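PDB 2HTB: putative glucose-6-phosphate 1-epimerase from Salmonella typhimurium, which probably interconverts the alpha and beta anomers of glucose 6-phosphate, acting as a hexose-6-phosphate mutarotase. Local coordinates for residues A[94-99]-A[174-179]; A[193-198]-A[214-219]; A[247-252]-A[301-306]; A[255-260]-A[280-285]. All coordinates share one frame; numbering follows the deposited sequence.

How the interactions relate
All four contacts lie in the aldose 1-epimerase region, within the beta-sandwich of the galactose mutarotase clan. Interactions 1 and 4 share one antiparallel sheet, where strands 172-183 and 278-286 are neighbours; their centres are about 12 Å apart. They bring together His179 and Glu282, the probable catalytic pair. Interactions 2 and 3 both reach a second antiparallel sheet, with centres about 16 Å apart. Gln302 and His248 of interaction 3 both bond to Thr283 OG1 and so link the two sheets at Thr283, next to Glu282 in the chain. Phe218 of interaction 2 packs on the backbone of Gly256 and Trp257 and on Asn258. Interactions 1, 2 and 3 follow in series, and interaction 4 is nested within the loop closed by interaction 3.

Interaction 1 (A[94-99]-A[174-179]); sequences ICWPWF and TTSALH
The ring of Phe99 packs against the methyl of Ala177, with CD1 3.3 Å from Ala177 CB. Phe99 holds CG anti to its backbone N (chi1 173°), which carries the ring over to Ala177. Cys95 CB lies 4.0 Å from the same Ala177 CB. Cys95 SG lies 3.7 Å from His179 CB and faces the edge of the His179 ring. Further out, the methyl CG2 of Thr174 touches both Pro97 CB and the NE1 side of the Trp96 indole. Pro97 CB also stands over the centre of one face of that indole.

The short strand 94-95 pairs antiparallel with strand 172-183 in the sheet that carries the active site. His179, a probable catalytic residue, lies at the end of 174-179. Cys95 and Ala177 form a hydrogen-bonded pair: Cys95 N to Ala177 O and Ala177 N to Cys95 O are both 3.0 Å. A cis peptide before Pro97 then turns the chain. Pro97 O still takes Thr175 N at 2.9 Å, but the donor stands well above the carbonyl plane. At the polar edge one water links the two segments. It accepts from Trp96 NE1 at 2.7 Å and also bonds to Thr174 OG1.

Interaction 2 (A[193-198]-A[214-219]); sequences SGLGDR and GIQTFP
Leu195 lays its CD1 methyl against the CB of Gln216, 3.4 Å away, and the two side chains cross at a slant. Its CG is anti to the carbonyl carbon (chi1 -60°), and the extended second torsion carries CD1 on past the Gly214 carbonyl to Gln216. Leu195 CB rests 3.5 Å from Gly214 O. Outside the two segments, Leu211, Tyr226 and Ser233 also pack on the leucine. A second apolar touch joins Ser193 CB to Ile215 CG1 at 3.8 Å. The hydroxyl of Ser193 is used elsewhere, in a hydrogen bond to His236.

The polar part of the contact centres on Gly214 O. Leu195 N donates to it at 2.8 Å, in the carbonyl plane and on a lone pair, with an N-H...O angle of 164°. Ser193 CA adds a CA-H...O contact to the same oxygen. In the other direction, Gly214 CA makes a CA-H...O contact of 3.1 Å to Gly196 O. Gly214 has positive phi and no side chain, and its CA fits closely against the 194-196 backbone.

The contact joins the turn after strand 190-193 to the residues leading into the short, weakly bonded strand 216-217 at the margin of the large antiparallel sheet. Next to it, Gln216 pairs through its backbone with Val192. One conventional hydrogen bond and a few carbon contacts make up the link. It is therefore mainly a matter of backbone fit, with the leucine side chain shielding the bonded carbonyl on one side.

Interaction 3 (A[247-252]-A[301-306]); sequences VHHHHL and AQTICV
Four backbone hydrogen bonds join Val247 to Thr303 and His249 to Ala301. Each of these is an antiparallel hydrogen-bonded pair. Val247 N to Thr303 O is 2.8 Å, and Thr303 N to Val247 O is 2.7 Å. His249 N reaches Ala301 O at 2.7 Å, while Ala301 N reaches His249 O at 2.9 Å and is less straight, at 151°. His248 and Gln302 form the non-hydrogen-bonded pair between them. Strands 242-249 and 298-308 are thus neighbours in the nine-stranded antiparallel sheet.

Packing falls on the face that bears Val247, His249, Ala301 and Thr303. Val247 CB meets Thr303 CB at 3.9 Å. The CD2 edge of the His250 ring meets the Ala301 methyl at 4.0 Å, and His249 CB lies over one face of that same ring.

The side-chain polar contact on this face is a weak hydrogen bond, 3.4 Å between His249 NE2 and Thr303 OG1, with the donor undecided. OG1 lies in the plane of the His249 ring, at its edge. Thr303 keeps OG1 anti to its carbonyl carbon (chi1 -65°), on the side of the histidine.

The other face bears His248 and Gln302. His248 NE2 bonds to Ser233 OG within its own sheet. His248 ND1 and Gln302 OE1 both reach the buried hydroxyl of Thr283, the residue after Glu282, in the other sheet. That hydroxyl has one proton to give, and Gln302 OE1 can only accept. It therefore probably donates to Gln302 and accepts from His248 ND1, which would fix its rotation.

Interaction 4 (A[255-260]-A[280-285]); sequences VGWNPG and CVETVY
Val255 O accepts a short, nearly straight hydrogen bond from Glu282 N, 2.6 Å long and in the carbonyl plane. Val281 CA adds a CA-H...O contact to the same oxygen. The return bond, Val255 N to Glu282 O, is 3.0 Å. Two residues along, Trp257 and Cys280 form the second hydrogen-bonded pair, with Cys280 N 2.9 Å from Trp257 O. Between Val255 and Trp257, Gly256 CA makes a CA-H...O contact of 3.2 Å to Cys280 O.

These are neighbouring antiparallel strands, 253-258 and 278-286, of the sheet that bears the active site of this mutarotase fold. Glu282, a probable catalytic residue, is extended beyond CG and lies side by side with Val255, with OE2 3.8 Å from Val255 CG1. OE2 also nears Trp257 CB, and His179 approaches the carboxylate from the next strand.

On the same face Trp257 turns its edge to Cys280, with CE3 3.4 Å from SG. With CG anti to the backbone N (chi1 172°), the indole is brought beside the sulfur. Its ring also meets His179 almost at right angles, and its side chain touches Arg89, which probably binds substrate. Toward the other end, Val255 CG2 packs on Val284 CG2 at 3.9 Å.

Interaction 1 (A[94-99]-A[174-179])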
loop_
_atom_site.group_PDB
_atom_site.type_symbol
_atom_site.label_atom_id
_atom_site.label_comp_id
_atom_site.label_asym_id
_atom_site.label_seq_id
_atom_site.Cartn_x
_atom_site.Cartn_y
_atom_site.Cartn_z
ATOM N N ILE A 94 -1.087 -2.720 3.960
ATOM C CA ILE A 94 -1.862 -3.942 3.737
ATOM C C ILE A 94 -3.129 -3.938 4.653
ATOM O O ILE A 94 -3.055 -3.895 5.948
ATOM C CB ILE A 94 -0.984 -5.186 4.039
ATOM C CG1 ILE A 94 0.234 -5.250 3.077
ATOM C CG2 ILE A 94 -1.852 -6.436 4.021
ATOM C CD1 ILE A 94 1.360 -6.258 3.556
ATOM N N CYS A 95 -4.279 -3.945 3.995
ATOM C CA CYS A 95 -5.586 -3.772 4.666
ATOM C C CYS A 95 -6.239 -5.131 4.694
ATOM O O CYS A 95 -6.770 -5.648 3.627
ATOM C CB CYS A 95 -6.461 -2.795 3.898
ATOM S SG CYS A 95 -5.646 -1.134 3.838
ATOM N N TRP A 96 -6.238 -5.720 5.892
ATOM C CA TRP A 96 -6.670 -7.102 5.971
ATOM C C TRP A 96 -6.930 -7.470 7.398
ATOM O O TRP A 96 -6.186 -7.007 8.296
ATOM C CB TRP A 96 -5.583 -7.977 5.350
ATOM C CG TRP A 96 -5.957 -9.351 5.098
ATOM C CD1 TRP A 96 -6.352 -9.936 3.871
ATOM C CD2 TRP A 96 -5.932 -10.391 6.041
ATOM N NE1 TRP A 96 -6.587 -11.281 4.048
ATOM C CE2 TRP A 96 -6.376 -11.570 5.382
ATOM C CE3 TRP A 96 -5.576 -10.449 7.403
ATOM C CZ2 TRP A 96 -6.465 -12.771 6.034
ATOM C CZ3 TRP A 96 -5.673 -11.643 8.060
ATOM C CH2 TRP A 96 -6.093 -12.812 7.355
ATOM N N PRO A 97 -7.983 -8.255 7.639
ATOM C CA PRO A 97 -8.996 -8.939 6.790
ATOM C C PRO A 97 -10.345 -8.229 6.528
ATOM O O PRO A 97 -11.282 -8.885 6.176
ATOM C CB PRO A 97 -9.308 -10.201 7.587
ATOM C CG PRO A 97 -8.850 -9.900 9.009
ATOM C CD PRO A 97 -8.231 -8.519 9.053
ATOM N N TRP A 98 -10.451 -6.926 6.778
ATOM C CA TRP A 98 -11.501 -6.152 6.276
ATOM C C TRP A 98 -10.842 -4.869 5.736
ATOM O O TRP A 98 -9.724 -4.485 6.155
ATOM C CB TRP A 98 -12.551 -5.840 7.334
ATOM C CG TRP A 98 -12.060 -5.030 8.479
ATOM C CD1 TRP A 98 -12.067 -3.675 8.582
ATOM C CD2 TRP A 98 -11.543 -5.511 9.724
ATOM N NE1 TRP A 98 -11.574 -3.289 9.811
ATOM C CE2 TRP A 98 -11.270 -4.395 10.526
ATOM C CE3 TRP A 98 -11.320 -6.797 10.253
ATOM C CZ2 TRP A 98 -10.742 -4.498 11.795
ATOM C CZ3 TRP A 98 -10.830 -6.910 11.579
ATOM C CH2 TRP A 98 -10.541 -5.763 12.330
ATOM N N PHE A 99 -11.553 -4.230 4.806
ATOM C CA PHE A 99 -11.162 -3.001 4.143
ATOM C C PHE A 99 -12.141 -1.906 4.615
ATOM O O PHE A 99 -13.364 -2.093 4.564
ATOM C CB PHE A 99 -11.231 -3.163 2.617
ATOM C CG PHE A 99 -11.005 -1.907 1.891
ATOM C CD1 PHE A 99 -9.765 -1.266 1.933
ATOM C CD2 PHE A 99 -12.032 -1.293 1.181
ATOM C CE1 PHE A 99 -9.521 0.003 1.195
ATOM C CE2 PHE A 99 -11.824 -0.073 0.437
ATOM C CZ PHE A 99 -10.528 0.586 0.474
ATOM N N THR A 174 -12.821 -12.530 3.735
ATOM C CA THR A 174 -12.166 -11.284 4.042
ATOM C C THR A 174 -12.585 -10.228 3.083
ATOM O O THR A 174 -13.213 -10.496 2.088
ATOM C CB THR A 174 -10.593 -11.366 3.970
ATOM O OG1 THR A 174 -10.156 -11.624 2.612
ATOM C CG2 THR A 174 -10.143 -12.420 4.873
ATOM N N THR A 175 -12.175 -9.005 3.381
ATOM C CA THR A 175 -12.304 -7.935 2.453
ATOM C C THR A 175 -10.999 -7.263 2.635
ATOM O O THR A 175 -10.517 -7.214 3.754
ATOM C CB THR A 175 -13.540 -7.152 2.839
ATOM O OG1 THR A 175 -14.437 -7.117 1.721
ATOM C CG2 THR A 175 -13.246 -5.877 3.336
ATOM N N SER A 176 -10.351 -6.833 1.561
ATOM C CA SER A 176 -8.984 -6.345 1.745
ATOM C C SER A 176 -8.558 -5.349 0.678
ATOM O O SER A 176 -9.321 -5.136 -0.287
ATOM C CB SER A 176 -8.048 -7.519 1.731
ATOM O OG SER A 176 -8.223 -8.303 0.552
ATOM N N ALA A 177 -7.372 -4.730 0.850
ATOM C CA ALA A 177 -6.786 -3.808 -0.151
ATOM C C ALA A 177 -5.252 -3.680 -0.049
ATOM O O ALA A 177 -4.701 -3.901 1.021
ATOM C CB ALA A 177 -7.413 -2.447 0.008
ATOM N N LEU A 178 -4.567 -3.364 -1.135
ATOM C CA LEU A 178 -3.187 -2.869 -1.022
ATOM C C LEU A 178 -3.357 -1.372 -1.169
ATOM O O LEU A 178 -3.768 -0.881 -2.240
ATOM C CB LEU A 178 -2.173 -3.447 -2.063
ATOM C CG LEU A 178 -2.221 -5.012 -2.099
ATOM C CD1 LEU A 178 -1.492 -5.738 -3.300
ATOM C CD2 LEU A 178 -1.638 -5.525 -0.814
ATOM N N HIS A 179 -3.090 -0.640 -0.090
ATOM C CA HIS A 179 -3.532 0.741 -0.060
ATOM C C HIS A 179 -2.436 1.728 -0.531
ATOM O O HIS A 179 -2.070 2.684 0.181
ATOM C CB HIS A 179 -4.082 1.014 1.328
ATOM C CG HIS A 179 -4.819 2.310 1.497
ATOM N ND1 HIS A 179 -4.299 3.527 1.105
ATOM C CD2 HIS A 179 -5.964 2.592 2.168
ATOM C CE1 HIS A 179 -5.100 4.499 1.497
ATOM N NE2 HIS A 179 -6.121 3.956 2.127
HETATM O O HOH W 1 -7.653 -12.207 1.770
#

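Interaction 2 (A[193-198]-A[214-219])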
loop_
_atom_site.group_PDB
_atom_site.type_symbol
_atom_site.label_atom_id
_atom_site.label_comp_id
_atom_site.label_asym_id
_atom_site.label_seq_id
_atom_site.Cartn_x
_atom_site.Cartn_y
_atom_site.Cartn_z
ATOM N N SER A 193 -5.899 7.360 -15.271
ATOM C CA SER A 193 -6.748 6.823 -16.324
ATOM C C SER A 193 -6.928 5.337 -16.113
ATOM O O SER A 193 -6.216 4.735 -15.273
ATOM C CB SER A 193 -6.187 7.114 -17.769
ATOM O OG SER A 193 -4.834 6.667 -17.951
ATOM N N GLY A 194 -7.811 4.737 -16.916
ATOM C CA GLY A 194 -7.975 3.297 -16.875
ATOM C C GLY A 194 -8.967 2.864 -15.815
ATOM O O GLY A 194 -9.049 1.709 -15.514
ATOM N N LEU A 195 -9.712 3.801 -15.245
ATOM C CA LEU A 195 -10.650 3.483 -14.171
ATOM C C LEU A 195 -11.999 2.926 -14.633
ATOM O O LEU A 195 -12.795 2.438 -13.844
ATOM C CB LEU A 195 -10.803 4.686 -13.213
ATOM C CG LEU A 195 -9.447 5.026 -12.602
ATOM C CD1 LEU A 195 -9.476 6.327 -11.862
ATOM C CD2 LEU A 195 -8.905 3.829 -11.737
ATOM N N GLY A 196 -12.248 2.906 -15.929
ATOM C CA GLY A 196 -13.481 2.280 -16.397
ATOM C C GLY A 196 -14.626 3.255 -16.376
ATOM O O GLY A 196 -14.468 4.414 -16.743
ATOM N N ASP A 197 -15.791 2.781 -15.928
ATOM C CA ASP A 197 -17.029 3.542 -16.017
ATOM C C ASP A 197 -17.671 3.748 -14.655
ATOM O O ASP A 197 -17.494 4.855 -14.067
ATOM C CB ASP A 197 -17.996 2.983 -17.050
ATOM C CG ASP A 197 -18.160 1.471 -16.979
ATOM O OD1 ASP A 197 -18.114 0.846 -15.894
ATOM O OD2 ASP A 197 -18.346 0.884 -18.061
ATOM N N ARG A 198 -18.356 2.715 -14.133
ATOM C CA ARG A 198 -19.131 2.864 -12.896
ATOM C C ARG A 198 -18.213 3.022 -11.681
ATOM O O ARG A 198 -17.190 2.367 -11.634
ATOM C CB ARG A 198 -20.118 1.681 -12.689
ATOM C CG ARG A 198 -21.378 1.696 -13.626
ATOM C CD ARG A 198 -21.972 0.271 -13.795
ATOM N NE ARG A 198 -23.321 0.013 -13.229
ATOM C CZ ARG A 198 -24.243 0.893 -12.720
ATOM N NH1 ARG A 198 -24.001 2.245 -12.603
ATOM N NH2 ARG A 198 -25.463 0.377 -12.303
ATOM N N GLY A 214 -12.938 6.922 -18.239
ATOM C CA GLY A 214 -12.027 6.184 -17.315
ATOM C C GLY A 214 -10.929 7.022 -16.613
ATOM O O GLY A 214 -9.964 6.499 -16.035
ATOM N N ILE A 215 -11.112 8.334 -16.652
ATOM C CA ILE A 215 -10.161 9.325 -16.138
ATOM C C ILE A 215 -10.732 10.068 -14.869
ATOM O O ILE A 215 -11.759 10.734 -14.931
ATOM C CB ILE A 215 -9.880 10.371 -17.241
ATOM C CG1 ILE A 215 -8.885 9.788 -18.255
ATOM C CG2 ILE A 215 -9.411 11.668 -16.571
ATOM C CD1 ILE A 215 -8.723 10.521 -19.572
ATOM N N GLN A 216 -10.014 9.948 -13.747
ATOM C CA GLN A 216 -10.366 10.595 -12.529
ATOM C C GLN A 216 -9.357 11.616 -12.215
ATOM O O GLN A 216 -8.139 11.353 -12.324
ATOM C CB GLN A 216 -10.289 9.587 -11.406
ATOM C CG GLN A 216 -10.660 10.223 -10.068
ATOM C CD GLN A 216 -12.042 10.851 -10.111
ATOM O OE1 GLN A 216 -12.181 12.084 -9.941
ATOM N NE2 GLN A 216 -13.050 10.046 -10.382
ATOM N N THR A 217 -9.835 12.803 -11.873
ATOM C CA THR A 217 -8.924 13.863 -11.318
ATOM C C THR A 217 -9.322 14.099 -9.870
ATOM O O THR A 217 -10.296 13.530 -9.371
ATOM C CB THR A 217 -8.978 15.216 -12.100
ATOM O OG1 THR A 217 -10.289 15.806 -11.956
ATOM C CG2 THR A 217 -8.735 14.999 -13.541
ATOM N N PHE A 218 -8.572 14.932 -9.215
ATOM C CA PHE A 218 -8.487 14.928 -7.776
ATOM C C PHE A 218 -8.440 16.401 -7.311
ATOM O O PHE A 218 -7.524 16.831 -6.586
ATOM C CB PHE A 218 -7.252 14.123 -7.315
ATOM C CG PHE A 218 -7.376 12.630 -7.595
ATOM C CD1 PHE A 218 -7.036 12.117 -8.846
ATOM C CD2 PHE A 218 -7.908 11.756 -6.632
ATOM C CE1 PHE A 218 -7.182 10.790 -9.154
ATOM C CE2 PHE A 218 -8.102 10.410 -6.922
ATOM C CZ PHE A 218 -7.754 9.902 -8.214
ATOM N N PRO A 219 -9.440 17.189 -7.726
ATOM C CA PRO A 219 -9.574 18.596 -7.340
ATOM C C PRO A 219 -9.598 18.836 -5.842
ATOM O O PRO A 219 -9.188 19.916 -5.408
ATOM C CB PRO A 219 -10.969 18.996 -7.921
ATOM C CG PRO A 219 -11.660 17.766 -8.179
ATOM C CD PRO A 219 -10.550 16.778 -8.593
#

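Interaction 3 (A[247-252]-A[301-306])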
loop_
_atom_site.group_PDB
_atom_site.type_symbol
_atom_site.label_atom_id
_atom_site.label_comp_id
_atom_site.label_asym_id
_atom_site.label_seq_id
_atom_site.Cartn_x
_atom_site.Cartn_y
_atom_site.Cartn_z
ATOM N N VAL A 247 -0.793 -2.187 -12.010
ATOM C CA VAL A 247 -1.461 -3.387 -12.541
ATOM C C VAL A 247 -2.003 -4.175 -11.409
ATOM O O VAL A 247 -1.232 -4.582 -10.503
ATOM C CB VAL A 247 -0.503 -4.286 -13.321
ATOM C CG1 VAL A 247 -1.201 -5.570 -13.838
ATOM C CG2 VAL A 247 0.086 -3.553 -14.485
ATOM N N HIS A 248 -3.297 -4.453 -11.513
ATOM C CA HIS A 248 -4.053 -5.106 -10.444
ATOM C C HIS A 248 -4.229 -6.566 -10.723
ATOM O O HIS A 248 -4.646 -6.886 -11.844
ATOM C CB HIS A 248 -5.458 -4.450 -10.315
ATOM C CG HIS A 248 -5.375 -2.960 -10.266
ATOM N ND1 HIS A 248 -4.947 -2.292 -9.133
ATOM C CD2 HIS A 248 -5.537 -2.017 -11.229
ATOM C CE1 HIS A 248 -4.900 -0.989 -9.384
ATOM N NE2 HIS A 248 -5.234 -0.797 -10.650
ATOM N N HIS A 249 -3.975 -7.463 -9.774
ATOM C CA HIS A 249 -4.403 -8.846 -10.014
ATOM C C HIS A 249 -5.176 -9.446 -8.846
ATOM O O HIS A 249 -4.945 -9.090 -7.654
ATOM C CB HIS A 249 -3.293 -9.866 -10.353
ATOM C CG HIS A 249 -2.155 -9.319 -11.140
ATOM N ND1 HIS A 249 -1.947 -9.653 -12.459
ATOM C CD2 HIS A 249 -1.129 -8.487 -10.790
ATOM C CE1 HIS A 249 -0.858 -9.032 -12.900
ATOM N NE2 HIS A 249 -0.350 -8.317 -11.909
ATOM N N HIS A 250 -6.018 -10.412 -9.241
ATOM C CA HIS A 250 -6.885 -11.111 -8.374
ATOM C C HIS A 250 -7.900 -10.277 -7.647
ATOM O O HIS A 250 -8.429 -10.773 -6.664
ATOM C CB HIS A 250 -6.095 -11.871 -7.333
ATOM C CG HIS A 250 -4.934 -12.623 -7.887
ATOM N ND1 HIS A 250 -5.074 -13.713 -8.717
ATOM C CD2 HIS A 250 -3.609 -12.462 -7.714
ATOM C CE1 HIS A 250 -3.883 -14.186 -9.050
ATOM N NE2 HIS A 250 -2.978 -13.442 -8.454
ATOM N N HIS A 251 -8.204 -9.069 -8.123
ATOM C CA HIS A 251 -8.875 -8.064 -7.325
ATOM C C HIS A 251 -10.311 -8.017 -7.833
ATOM O O HIS A 251 -10.603 -8.599 -8.884
ATOM C CB HIS A 251 -8.255 -6.694 -7.665
ATOM C CG HIS A 251 -8.282 -6.425 -9.140
ATOM N ND1 HIS A 251 -7.563 -7.198 -10.043
ATOM C CD2 HIS A 251 -9.033 -5.577 -9.880
ATOM C CE1 HIS A 251 -7.824 -6.794 -11.263
ATOM N NE2 HIS A 251 -8.718 -5.817 -11.198
ATOM N N LEU A 252 -11.185 -7.259 -7.148
ATOM C CA LEU A 252 -12.550 -7.001 -7.667
ATOM C C LEU A 252 -12.705 -5.526 -8.048
ATOM O O LEU A 252 -13.406 -5.160 -9.009
ATOM C CB LEU A 252 -13.614 -7.346 -6.614
ATOM C CG LEU A 252 -14.991 -7.966 -6.915
ATOM C CD1 LEU A 252 -16.088 -7.272 -6.071
ATOM C CD2 LEU A 252 -15.421 -8.103 -8.433
ATOM N N ALA A 301 -2.901 -8.836 -5.658
ATOM C CA ALA A 301 -1.593 -8.446 -6.093
ATOM C C ALA A 301 -1.571 -7.149 -6.908
ATOM O O ALA A 301 -2.522 -6.866 -7.622
ATOM C CB ALA A 301 -0.905 -9.585 -6.845
ATOM N N GLN A 302 -0.471 -6.400 -6.792
ATOM C CA GLN A 302 -0.314 -5.148 -7.508
ATOM C C GLN A 302 1.134 -5.057 -8.059
ATOM O O GLN A 302 2.124 -5.390 -7.346
ATOM C CB GLN A 302 -0.693 -3.986 -6.615
ATOM C CG GLN A 302 -0.107 -2.758 -6.992
ATOM C CD GLN A 302 -0.519 -1.549 -6.168
ATOM O OE1 GLN A 302 -1.708 -1.296 -5.939
ATOM N NE2 GLN A 302 0.467 -0.740 -5.828
ATOM N N THR A 303 1.232 -4.690 -9.333
ATOM C CA THR A 303 2.539 -4.545 -9.990
ATOM C C THR A 303 2.706 -3.110 -10.362
ATOM O O THR A 303 1.787 -2.565 -10.976
ATOM C CB THR A 303 2.632 -5.341 -11.347
ATOM O OG1 THR A 303 2.532 -6.714 -11.054
ATOM C CG2 THR A 303 4.025 -5.133 -11.986
ATOM N N ILE A 304 3.862 -2.517 -10.065
ATOM C CA ILE A 304 4.069 -1.070 -10.349
ATOM C C ILE A 304 5.252 -0.872 -11.243
ATOM O O ILE A 304 6.282 -1.450 -10.927
ATOM C CB ILE A 304 4.390 -0.264 -9.046
ATOM C CG1 ILE A 304 3.347 -0.558 -7.973
ATOM C CG2 ILE A 304 4.552 1.223 -9.369
ATOM C CD1 ILE A 304 3.639 -0.035 -6.595
ATOM N N CYS A 305 5.107 -0.061 -12.297
ATOM C CA CYS A 305 6.176 0.451 -13.173
ATOM C C CYS A 305 6.128 1.955 -13.280
ATOM O O CYS A 305 5.062 2.538 -13.245
ATOM C CB CYS A 305 5.948 -0.024 -14.637
ATOM S SG CYS A 305 5.702 -1.755 -14.740
ATOM N N VAL A 306 7.260 2.552 -13.581
ATOM C CA VAL A 306 7.412 3.973 -13.821
ATOM C C VAL A 306 8.108 4.234 -15.176
ATOM O O VAL A 306 9.011 3.525 -15.584
ATOM C CB VAL A 306 8.451 4.661 -12.878
ATOM C CG1 VAL A 306 7.898 5.907 -12.342
ATOM C CG2 VAL A 306 8.910 3.834 -11.815
#

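Interaction 4 (A[255-260]-A[280-285])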
loop_
_atom_site.group_PDB
_atom_site.type_symbol
_atom_site.label_atom_id
_atom_site.label_comp_id
_atom_site.label_asym_id
_atom_site.label_seq_id
_atom_site.Cartn_x
_atom_site.Cartn_y
_atom_site.Cartn_z
ATOM N N VAL A 255 -9.555 1.322 -5.915
ATOM C CA VAL A 255 -9.975 2.559 -5.273
ATOM C C VAL A 255 -8.970 3.679 -5.496
ATOM O O VAL A 255 -7.735 3.448 -5.415
ATOM C CB VAL A 255 -10.196 2.369 -3.705
ATOM C CG1 VAL A 255 -10.307 3.725 -2.999
ATOM C CG2 VAL A 255 -11.389 1.524 -3.467
ATOM N N GLY A 256 -9.503 4.882 -5.773
ATOM C CA GLY A 256 -8.668 6.111 -5.934
ATOM C C GLY A 256 -9.056 7.034 -4.814
ATOM O O GLY A 256 -10.247 7.232 -4.562
ATOM N N TRP A 257 -8.069 7.563 -4.102
ATOM C CA TRP A 257 -8.369 8.381 -2.933
ATOM C C TRP A 257 -7.319 9.409 -2.737
ATOM O O TRP A 257 -6.124 9.087 -2.847
ATOM C CB TRP A 257 -8.369 7.499 -1.690
ATOM C CG TRP A 257 -8.468 8.199 -0.347
ATOM C CD1 TRP A 257 -9.584 8.792 0.211
ATOM C CD2 TRP A 257 -7.424 8.318 0.666
ATOM N NE1 TRP A 257 -9.284 9.288 1.490
ATOM C CE2 TRP A 257 -7.997 8.969 1.804
ATOM C CE3 TRP A 257 -6.080 7.937 0.716
ATOM C CZ2 TRP A 257 -7.274 9.234 2.958
ATOM C CZ3 TRP A 257 -5.359 8.172 1.886
ATOM C CH2 TRP A 257 -5.954 8.824 2.995
ATOM N N ASN A 258 -7.738 10.607 -2.373
ATOM C CA ASN A 258 -6.848 11.637 -1.807
ATOM C C ASN A 258 -7.690 12.366 -0.762
ATOM O O ASN A 258 -8.878 12.643 -0.992
ATOM C CB ASN A 258 -6.395 12.591 -2.932
ATOM C CG ASN A 258 -5.563 13.756 -2.450
ATOM O OD1 ASN A 258 -4.374 13.772 -2.629
ATOM N ND2 ASN A 258 -6.206 14.766 -1.923
ATOM N N PRO A 259 -7.136 12.625 0.425
ATOM C CA PRO A 259 -8.013 13.225 1.473
ATOM C C PRO A 259 -8.489 14.621 1.206
ATOM O O PRO A 259 -9.524 14.986 1.719
ATOM C CB PRO A 259 -7.100 13.307 2.694
ATOM C CG PRO A 259 -5.711 13.185 2.185
ATOM C CD PRO A 259 -5.775 12.348 0.947
ATOM N N GLY A 260 -7.735 15.387 0.441
ATOM C CA GLY A 260 -7.963 16.796 0.332
ATOM C C GLY A 260 -7.418 17.588 1.526
ATOM O O GLY A 260 -7.091 17.025 2.610
ATOM N N CYS A 280 -3.694 7.904 -3.785
ATOM C CA CYS A 280 -3.712 6.453 -3.574
ATOM C C CYS A 280 -4.462 5.813 -4.758
ATOM O O CYS A 280 -5.597 6.240 -5.126
ATOM C CB CYS A 280 -4.385 6.138 -2.280
ATOM S SG CYS A 280 -3.400 6.539 -0.896
ATOM N N VAL A 281 -3.813 4.837 -5.407
ATOM C CA VAL A 281 -4.506 4.013 -6.366
ATOM C C VAL A 281 -4.403 2.622 -5.780
ATOM O O VAL A 281 -3.328 2.017 -5.736
ATOM C CB VAL A 281 -3.852 4.142 -7.729
ATOM C CG1 VAL A 281 -4.497 3.249 -8.684
ATOM C CG2 VAL A 281 -4.055 5.570 -8.204
ATOM N N GLU A 282 -5.525 2.136 -5.250
ATOM C CA GLU A 282 -5.503 0.920 -4.423
ATOM C C GLU A 282 -6.017 -0.316 -5.143
ATOM O O GLU A 282 -7.002 -0.237 -5.887
ATOM C CB GLU A 282 -6.303 1.150 -3.181
ATOM C CG GLU A 282 -6.165 2.548 -2.632
ATOM C CD GLU A 282 -6.942 2.764 -1.344
ATOM O OE1 GLU A 282 -7.387 1.812 -0.722
ATOM O OE2 GLU A 282 -7.126 3.891 -0.924
ATOM N N THR A 283 -5.335 -1.449 -4.939
ATOM C CA THR A 283 -5.829 -2.731 -5.411
ATOM C C THR A 283 -6.679 -3.343 -4.336
ATOM O O THR A 283 -6.203 -3.687 -3.274
ATOM C CB THR A 283 -4.689 -3.729 -5.700
ATOM O OG1 THR A 283 -3.750 -3.120 -6.612
ATOM C CG2 THR A 283 -5.315 -4.969 -6.359
ATOM N N VAL A 284 -7.931 -3.582 -4.634
ATOM C CA VAL A 284 -8.878 -3.862 -3.591
ATOM C C VAL A 284 -9.772 -5.045 -3.875
ATOM O O VAL A 284 -10.085 -5.333 -5.035
ATOM C CB VAL A 284 -9.756 -2.609 -3.428
ATOM C CG1 VAL A 284 -10.867 -2.866 -2.475
ATOM C CG2 VAL A 284 -8.868 -1.381 -2.944
ATOM N N TYR A 285 -10.222 -5.702 -2.816
ATOM C CA TYR A 285 -11.377 -6.616 -2.902
ATOM C C TYR A 285 -12.354 -6.303 -1.795
ATOM O O TYR A 285 -12.098 -6.691 -0.639
ATOM C CB TYR A 285 -10.917 -8.063 -2.671
ATOM C CG TYR A 285 -11.732 -9.076 -3.380
ATOM C CD1 TYR A 285 -11.173 -9.844 -4.427
ATOM C CD2 TYR A 285 -13.058 -9.339 -3.002
ATOM C CE1 TYR A 285 -11.946 -10.857 -5.153
ATOM C CE2 TYR A 285 -13.815 -10.333 -3.694
ATOM C CZ TYR A 285 -13.228 -11.072 -4.772
ATOM O OH TYR A 285 -13.978 -12.014 -5.471
#